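Local structure of luciferase-like monooxygenase (Streptomyces bottropensis, 4US5) at residues L82-S86 with F120-R124; G108-A112 with S133-W138; M203-R207 with A304-E308. The protein probably acts as a flavin-dependent monooxygenase of the bacterial luciferase family and is linked to epoxide formation in the biosynthesis of mensacarcin. One frame throughout, in Å; residues are numbered along the deposited sequence.

Contact 1: L82-S86 with F120-R124; sequences LSLYS and FAALR
In this TIM barrel of the bacterial luciferase family, residues 82-86 form the loop that leaves the C-terminal end of strand 74-81, and residues 120-124 are the last turn of helix 117-124, packed against that loop near the dimer interface. Residues 82-84 make a 3-10 turn, closed by Tyr85 N to Leu82 O at 3.1 Å. Tyr85 is then extended, and Ser86 is the N-cap of helix 87-100. The backbones come closest at Leu84 and Arg124, whose CA atoms are 5.4 Å apart. Along the helix, Phe120 comes first: in the t rotamer it puts ring atom CD2 3.5 Å from Leu84 CD2, and its O accepts from Arg124 N at 2.9 Å. Leu84 (m, t) is well suited to this place, because its forked end lies against Phe120 and Leu123 and also touches Arg124. Leu123 (m, t), pointing toward the loop, brings CD1 to 3.7 Å from Leu84 CD1. Leu123 O accepts a hydrogen bond from a water at 2.6 Å, which also donates to Leu84 O at 3.0 Å, so water fills the gap between the backbones. Arg124, with its first three chi angles all m, curls over the loop and lays its aliphatic part along Leu84, CD lying 4.3 Å from Leu84 CD2. Tyr85 points away, and its hydroxyl is hydrogen-bonded to Glu47. Across the interface, Ser86 OG is hydrogen-bonded to Ala122 O of the second subunit. The arginine's NH1 comes to rest 3.2 Å from Ser83 O.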
loop_
_atom_site.group_PDB
_atom_site.type_symbol
_atom_site.label_atom_id
_atom_site.label_comp_id
_atom_site.label_asym_id
_atom_site.label_seq_id
_atom_site.Cartn_x
_atom_site.Cartn_y
_atom_site.Cartn_z
ATOM N N LEU B 82 13.429 -0.154 -5.853
ATOM C CA LEU B 82 13.928 -0.841 -4.680
ATOM C C LEU B 82 15.121 -0.122 -4.041
ATOM O O LEU B 82 15.335 -0.248 -2.838
ATOM C CB LEU B 82 14.301 -2.276 -5.031
ATOM C CG LEU B 82 14.829 -3.150 -3.913
ATOM C CD1 LEU B 82 13.869 -3.279 -2.756
ATOM C CD2 LEU B 82 15.173 -4.543 -4.476
ATOM N N SER B 83 15.847 0.670 -4.828
ATOM C CA SER B 83 16.981 1.410 -4.280
ATOM C C SER B 83 16.570 2.408 -3.240
ATOM O O SER B 83 17.404 2.882 -2.497
ATOM C CB SER B 83 17.742 2.151 -5.365
ATOM O OG SER B 83 18.319 1.245 -6.277
ATOM N N LEU B 84 15.271 2.750 -3.205
ATOM C CA LEU B 84 14.777 3.754 -2.289
ATOM C C LEU B 84 14.317 3.192 -0.958
ATOM O O LEU B 84 14.008 3.958 -0.058
ATOM C CB LEU B 84 13.581 4.512 -2.915
ATOM C CG LEU B 84 13.775 5.186 -4.239
ATOM C CD1 LEU B 84 12.429 5.783 -4.693
ATOM C CD2 LEU B 84 14.838 6.266 -4.138
ATOM N N TYR B 85 14.193 1.868 -0.861
ATOM C CA TYR B 85 13.513 1.244 0.238
ATOM C C TYR B 85 14.321 0.138 0.897
ATOM O O TYR B 85 15.124 -0.499 0.267
ATOM C CB TYR B 85 12.202 0.630 -0.266
ATOM C CG TYR B 85 11.327 1.623 -1.001
ATOM C CD1 TYR B 85 10.817 2.738 -0.339
ATOM C CD2 TYR B 85 11.107 1.510 -2.354
ATOM C CE1 TYR B 85 10.079 3.681 -1.003
ATOM C CE2 TYR B 85 10.311 2.420 -3.032
ATOM C CZ TYR B 85 9.800 3.509 -2.346
ATOM O OH TYR B 85 8.995 4.389 -3.012
ATOM N N SER B 86 14.007 -0.130 2.158
ATOM C CA SER B 86 14.459 -1.361 2.802
ATOM C C SER B 86 13.891 -2.553 2.062
ATOM O O SER B 86 12.699 -2.623 1.861
ATOM C CB SER B 86 13.968 -1.385 4.249
ATOM O OG SER B 86 14.049 -2.684 4.782
ATOM N N PHE B 120 15.123 11.916 -4.799
ATOM C CA PHE B 120 15.808 10.697 -4.396
ATOM C C PHE B 120 16.365 10.850 -2.982
ATOM O O PHE B 120 16.228 9.957 -2.150
ATOM C CB PHE B 120 16.935 10.359 -5.406
ATOM C CG PHE B 120 17.726 9.100 -5.064
ATOM C CD1 PHE B 120 18.719 9.119 -4.071
ATOM C CD2 PHE B 120 17.488 7.895 -5.734
ATOM C CE1 PHE B 120 19.428 7.978 -3.748
ATOM C CE2 PHE B 120 18.218 6.747 -5.423
ATOM C CZ PHE B 120 19.182 6.793 -4.419
ATOM N N ALA B 121 17.047 11.968 -2.724
ATOM C CA ALA B 121 17.674 12.183 -1.419
ATOM C C ALA B 121 16.616 12.211 -0.304
ATOM O O ALA B 121 16.800 11.604 0.744
ATOM C CB ALA B 121 18.465 13.496 -1.438
ATOM N N ALA B 122 15.493 12.897 -0.559
ATOM C CA ALA B 122 14.370 12.952 0.391
ATOM C C ALA B 122 13.699 11.561 0.623
ATOM O O ALA B 122 13.271 11.251 1.729
ATOM C CB ALA B 122 13.343 13.966 -0.083
ATOM N N LEU B 123 13.607 10.747 -0.431
ATOM C CA LEU B 123 12.984 9.421 -0.286
ATOM C C LEU B 123 13.910 8.511 0.489
ATOM O O LEU B 123 13.454 7.707 1.320
ATOM C CB LEU B 123 12.651 8.823 -1.643
ATOM C CG LEU B 123 11.493 9.532 -2.364
ATOM C CD1 LEU B 123 11.518 9.266 -3.856
ATOM C CD2 LEU B 123 10.151 9.109 -1.751
ATOM N N ARG B 124 15.214 8.666 0.268
ATOM C CA ARG B 124 16.198 7.863 0.980
ATOM C C ARG B 124 16.295 8.190 2.438
ATOM O O ARG B 124 16.470 7.287 3.267
ATOM C CB ARG B 124 17.574 8.066 0.369
ATOM C CG ARG B 124 17.713 7.487 -1.024
ATOM C CD ARG B 124 17.789 5.974 -0.998
ATOM N NE ARG B 124 18.819 5.462 -0.086
ATOM C CZ ARG B 124 18.707 4.344 0.634
ATOM N NH1 ARG B 124 17.610 3.600 0.564
ATOM N NH2 ARG B 124 19.699 3.971 1.435
HETATM O O HOH W 1 11.771 5.766 0.943
HETATM O O HOH W 2 14.936 4.491 2.403
#

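Contact 2: G108-A112 with S133-W138; sequences GIGRA and SSDDLW. With NA (sodium ion), chain N.
Apolar packing centres on Leu137 (t, p), which points from the first turns of helix 134-147 toward the end of strand 105-110. Leu137 CA lies 7.6 Å from Arg111 CA, the closest CA pair of the two segments. Leu137 CD1 sits 4.1 Å from Ile109 CG2, while Leu137 CD2 touches Arg111 CG at 3.8 Å and lies over one face of the guanidinium. Branched aliphatic side chains suit this buried seam between strand and helix. Within the TIM barrel, the strand and the helix belong to a beta-alpha-beta unit: in the chain, helix 134-147 comes between the parallel neighbours 105-110 and 167-172, after helix 117-124, and it packs on the outside of the sheet. The polar contacts depend on the reach of Arg111, which starts sideways and runs along Leu137, extended by chi1 m, chi2 -144° (between wells) and chi3 t. Its NH2 makes a weak hydrogen bond to Ser134 O at 2.7 Å, with an angle of only 116°, and approaches Trp138 CZ2 at 3.8 Å. At the start of the helix, poorly ordered Ser133 forms an ST motif, its OG accepting from Asp136 N at 3.1 Å. Gly110 O coordinates a sodium ion at 2.7 Å, and Ser83 of the neighbouring loop lies close to the same ion.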
loop_
_atom_site.group_PDB
_atom_site.type_symbol
_atom_site.label_atom_id
_atom_site.label_comp_id
_atom_site.label_asym_id
_atom_site.label_seq_id
_atom_site.Cartn_x
_atom_site.Cartn_y
_atom_site.Cartn_z
ATOM N N GLY B 108 7.515 -6.568 -9.552
ATOM C CA GLY B 108 8.469 -6.038 -10.500
ATOM C C GLY B 108 9.301 -4.943 -9.854
ATOM O O GLY B 108 8.765 -4.090 -9.135
ATOM N N ILE B 109 10.602 -4.995 -10.096
ATOM C CA ILE B 109 11.590 -4.094 -9.486
ATOM C C ILE B 109 12.243 -3.324 -10.602
ATOM O O ILE B 109 12.639 -3.912 -11.595
ATOM C CB ILE B 109 12.682 -4.913 -8.770
ATOM C CG1 ILE B 109 12.093 -5.710 -7.619
ATOM C CG2 ILE B 109 13.814 -4.012 -8.285
ATOM C CD1 ILE B 109 11.371 -4.890 -6.588
ATOM N N GLY B 110 12.317 -2.015 -10.449
ATOM C CA GLY B 110 12.922 -1.150 -11.451
ATOM C C GLY B 110 13.991 -0.233 -10.884
ATOM O O GLY B 110 14.091 -0.066 -9.667
ATOM N N ARG B 111 14.776 0.357 -11.785
ATOM C CA ARG B 111 15.880 1.264 -11.406
ATOM C C ARG B 111 15.404 2.659 -11.036
ATOM O O ARG B 111 14.538 3.213 -11.692
ATOM C CB ARG B 111 16.901 1.437 -12.535
ATOM C CG ARG B 111 17.934 0.360 -12.676
ATOM C CD ARG B 111 19.266 0.921 -13.100
ATOM N NE ARG B 111 20.325 0.074 -12.583
ATOM C CZ ARG B 111 20.867 0.183 -11.366
ATOM N NH1 ARG B 111 20.512 1.158 -10.519
ATOM N NH2 ARG B 111 21.790 -0.692 -10.999
ATOM N N ALA B 112 16.110 3.273 -10.067
ATOM C CA ALA B 112 15.813 4.618 -9.606
ATOM C C ALA B 112 16.737 5.679 -10.254
ATOM O O ALA B 112 16.809 6.827 -9.777
ATOM C CB ALA B 112 15.931 4.686 -8.110
ATOM N N SER B 133 23.679 3.408 -7.181
ATOM C CA SER B 133 24.788 2.556 -7.625
ATOM C C SER B 133 24.296 1.354 -8.410
ATOM O O SER B 133 23.283 0.763 -8.066
ATOM C CB SER B 133 25.605 2.048 -6.439
ATOM O OG SER B 133 26.101 0.747 -6.707
ATOM N N SER B 134 25.062 0.955 -9.421
ATOM C CA SER B 134 24.690 -0.165 -10.270
ATOM C C SER B 134 24.518 -1.478 -9.490
ATOM O O SER B 134 23.479 -2.165 -9.570
ATOM C CB SER B 134 25.763 -0.349 -11.335
ATOM O OG SER B 134 25.640 0.656 -12.318
ATOM N N ASP B 135 25.569 -1.815 -8.756
ATOM C CA ASP B 135 25.640 -3.057 -8.001
ATOM C C ASP B 135 24.800 -3.048 -6.723
ATOM O O ASP B 135 24.416 -4.107 -6.245
ATOM C CB ASP B 135 27.099 -3.372 -7.657
ATOM C CG ASP B 135 27.929 -3.695 -8.880
ATOM O OD1 ASP B 135 27.563 -3.264 -10.013
ATOM O OD2 ASP B 135 28.963 -4.373 -8.700
ATOM N N ASP B 136 24.531 -1.872 -6.162
ATOM C CA ASP B 136 23.698 -1.801 -4.959
ATOM C C ASP B 136 22.293 -2.411 -5.206
ATOM O O ASP B 136 21.726 -3.092 -4.339
ATOM C CB ASP B 136 23.547 -0.367 -4.497
ATOM C CG ASP B 136 22.775 -0.264 -3.196
ATOM O OD1 ASP B 136 23.168 -0.946 -2.224
ATOM O OD2 ASP B 136 21.764 0.469 -3.152
ATOM N N LEU B 137 21.709 -2.117 -6.358
ATOM C CA LEU B 137 20.362 -2.631 -6.657
ATOM C C LEU B 137 20.380 -4.139 -6.657
ATOM O O LEU B 137 19.503 -4.773 -6.058
ATOM C CB LEU B 137 19.846 -2.086 -7.976
ATOM C CG LEU B 137 18.463 -2.602 -8.410
ATOM C CD1 LEU B 137 17.427 -2.340 -7.324
ATOM C CD2 LEU B 137 18.036 -1.944 -9.719
ATOM N N TRP B 138 21.404 -4.734 -7.282
ATOM C CA TRP B 138 21.450 -6.197 -7.389
ATOM C C TRP B 138 21.657 -6.851 -6.032
ATOM O O TRP B 138 21.085 -7.916 -5.758
ATOM C CB TRP B 138 22.518 -6.680 -8.375
ATOM C CG TRP B 138 22.595 -5.907 -9.668
ATOM C CD1 TRP B 138 23.736 -5.498 -10.297
ATOM C CD2 TRP B 138 21.498 -5.431 -10.475
ATOM N NE1 TRP B 138 23.423 -4.813 -11.441
ATOM C CE2 TRP B 138 22.058 -4.750 -11.573
ATOM C CE3 TRP B 138 20.103 -5.520 -10.376
ATOM C CZ2 TRP B 138 21.271 -4.151 -12.579
ATOM C CZ3 TRP B 138 19.321 -4.918 -11.368
ATOM C CH2 TRP B 138 19.915 -4.242 -12.461
HETATM NA NA NA N . 15.563 1.197 -7.795
#

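Contact 3: M203-R207 with A304-E308; sequences MDTYR and ATGAE
Here two of the helices around the TIM barrel meet where one of them stops: helix 199-209 supplies residues 203-207, and helix 291-305 ends at Thr305, just before strand 309-313. Gly306 leaves the helix with phi/psi of 72/21°. The CA atoms of Met203 and Thr305 are 5.4 Å apart. Met203, a selenomethionine in this crystal, points toward the helix end with all chi angles m; its long flexible side chain lets CE reach Thr305 CB at 3.7 Å and Ala307 CB at 4.0 Å. Thr305 turns its hydroxyl to Met301 O. Asp204 OD1 makes a salt bridge to Arg207 NH2 at 2.8 Å, one turn on, so the guanidinium is held between this carboxylate and the helix end. Arg207 (m, t, m) suits a helix terminus rich in carbonyls. Its NE donates back to Met203 O at 3.2 Å, and its NH2 donates across to Ala304 O at 3.2 Å. Thr305 O lies over the guanidinium face, 3.1 Å from Arg207 CZ. A side chain on Gly306 would clash with Arg207 NH1, so glycine serves both the positive phi and the close fit. Arg207 NH1 also donates to a water at 2.7 Å, which in turn reaches Ala304 O through a weak bond of 3.2 Å.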
loop_
_atom_site.group_PDB
_atom_site.type_symbol
_atom_site.label_atom_id
_atom_site.label_comp_id
_atom_site.label_asym_id
_atom_site.label_seq_id
_atom_site.Cartn_x
_atom_site.Cartn_y
_atom_site.Cartn_z
HETATM N N MSE B 203 17.667 -8.144 -25.310
HETATM C CA MSE B 203 16.868 -9.335 -25.252
HETATM C C MSE B 203 17.696 -10.555 -25.677
HETATM O O MSE B 203 17.542 -11.639 -25.125
HETATM C CB MSE B 203 15.593 -9.171 -26.054
HETATM C CG MSE B 203 14.716 -8.031 -25.468
HETATM SE SE MSE B 203 13.814 -8.657 -23.822
HETATM C CE MSE B 203 12.202 -9.395 -24.665
ATOM N N ASP B 204 18.581 -10.374 -26.655
ATOM C CA ASP B 204 19.539 -11.463 -27.036
ATOM C C ASP B 204 20.431 -11.830 -25.857
ATOM O O ASP B 204 20.593 -13.010 -25.550
ATOM C CB ASP B 204 20.410 -11.022 -28.218
ATOM C CG ASP B 204 19.673 -11.091 -29.553
ATOM O OD1 ASP B 204 18.583 -11.677 -29.602
ATOM O OD2 ASP B 204 20.198 -10.542 -30.559
ATOM N N THR B 205 20.997 -10.817 -25.211
ATOM C CA THR B 205 21.895 -10.984 -24.067
ATOM C C THR B 205 21.232 -11.678 -22.898
ATOM O O THR B 205 21.804 -12.607 -22.286
ATOM C CB THR B 205 22.449 -9.630 -23.610
ATOM O OG1 THR B 205 23.250 -9.089 -24.664
ATOM C CG2 THR B 205 23.316 -9.755 -22.368
ATOM N N TYR B 206 20.002 -11.268 -22.588
ATOM C CA TYR B 206 19.228 -11.911 -21.537
ATOM C C TYR B 206 19.114 -13.418 -21.758
ATOM O O TYR B 206 19.368 -14.219 -20.844
ATOM C CB TYR B 206 17.800 -11.307 -21.455
ATOM C CG TYR B 206 16.904 -12.022 -20.504
ATOM C CD1 TYR B 206 17.218 -12.095 -19.147
ATOM C CD2 TYR B 206 15.714 -12.570 -20.915
ATOM C CE1 TYR B 206 16.379 -12.748 -18.249
ATOM C CE2 TYR B 206 14.875 -13.216 -20.026
ATOM C CZ TYR B 206 15.204 -13.298 -18.697
ATOM O OH TYR B 206 14.349 -13.946 -17.825
ATOM N N ARG B 207 18.718 -13.796 -22.956
ATOM C CA ARG B 207 18.537 -15.189 -23.308
ATOM C C ARG B 207 19.852 -15.951 -23.342
ATOM O O ARG B 207 19.931 -17.048 -22.800
ATOM C CB ARG B 207 17.802 -15.333 -24.635
ATOM C CG ARG B 207 16.312 -15.022 -24.496
ATOM C CD ARG B 207 15.595 -15.078 -25.811
ATOM N NE ARG B 207 16.065 -14.019 -26.687
ATOM C CZ ARG B 207 15.775 -13.935 -27.967
ATOM N NH1 ARG B 207 14.983 -14.848 -28.534
ATOM N NH2 ARG B 207 16.262 -12.925 -28.684
ATOM N N ALA B 304 11.579 -11.534 -32.773
ATOM C CA ALA B 304 12.997 -11.229 -32.723
ATOM C C ALA B 304 13.589 -11.291 -31.322
ATOM O O ALA B 304 14.740 -11.676 -31.151
ATOM C CB ALA B 304 13.269 -9.877 -33.351
ATOM N N THR B 305 12.797 -10.876 -30.319
ATOM C CA THR B 305 13.289 -10.762 -28.974
ATOM C C THR B 305 13.003 -11.982 -28.112
ATOM O O THR B 305 13.508 -12.068 -27.006
ATOM C CB THR B 305 12.671 -9.529 -28.287
ATOM O OG1 THR B 305 11.237 -9.630 -28.337
ATOM C CG2 THR B 305 13.135 -8.238 -29.002
ATOM N N GLY B 306 12.170 -12.894 -28.603
ATOM C CA GLY B 306 11.724 -14.037 -27.826
ATOM C C GLY B 306 10.737 -13.654 -26.739
ATOM O O GLY B 306 10.531 -14.412 -25.812
ATOM N N ALA B 307 10.088 -12.503 -26.884
ATOM C CA ALA B 307 9.144 -12.034 -25.871
ATOM C C ALA B 307 7.905 -12.951 -25.839
ATOM O O ALA B 307 7.350 -13.268 -26.871
ATOM C CB ALA B 307 8.735 -10.609 -26.151
ATOM N N GLU B 308 7.531 -13.375 -24.640
ATOM C CA GLU B 308 6.340 -14.169 -24.397
ATOM C C GLU B 308 5.075 -13.285 -24.292
ATOM O O GLU B 308 3.955 -13.720 -24.604
ATOM C CB GLU B 308 6.515 -14.925 -23.074
ATOM C CG GLU B 308 7.730 -15.848 -23.027
ATOM C CD GLU B 308 7.929 -16.490 -21.662
ATOM O OE1 GLU B 308 7.219 -16.111 -20.705
ATOM O OE2 GLU B 308 8.793 -17.378 -21.545
HETATM O O HOH W 3 16.309 -9.822 -29.630
HETATM O O HOH W 4 14.116 -14.787 -31.143
#

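Contacts 1 and 2 are neighbours, with centres 11 Å apart, and their segments alternate along the chain, so the elements that follow adjacent strands 74-81 and 105-110 pack against one another. Leu82 CB lies 3.7 Å from Ile109 CG2, and Phe120 CE2 4.1 Å from Ala112 CB. The sodium on Gly110 O is also 3.1 Å from Ser83 OG. Both contacts sit at the C-terminal ends of the strands, where TIM barrels generally carry their active sites, and contact 1 extends to the second subunit. Contact 3 follows in series, its centre about 31 Å from that of contact 1 and 21 Å from that of contact 2, where helices lead into strands at the barrel's other end.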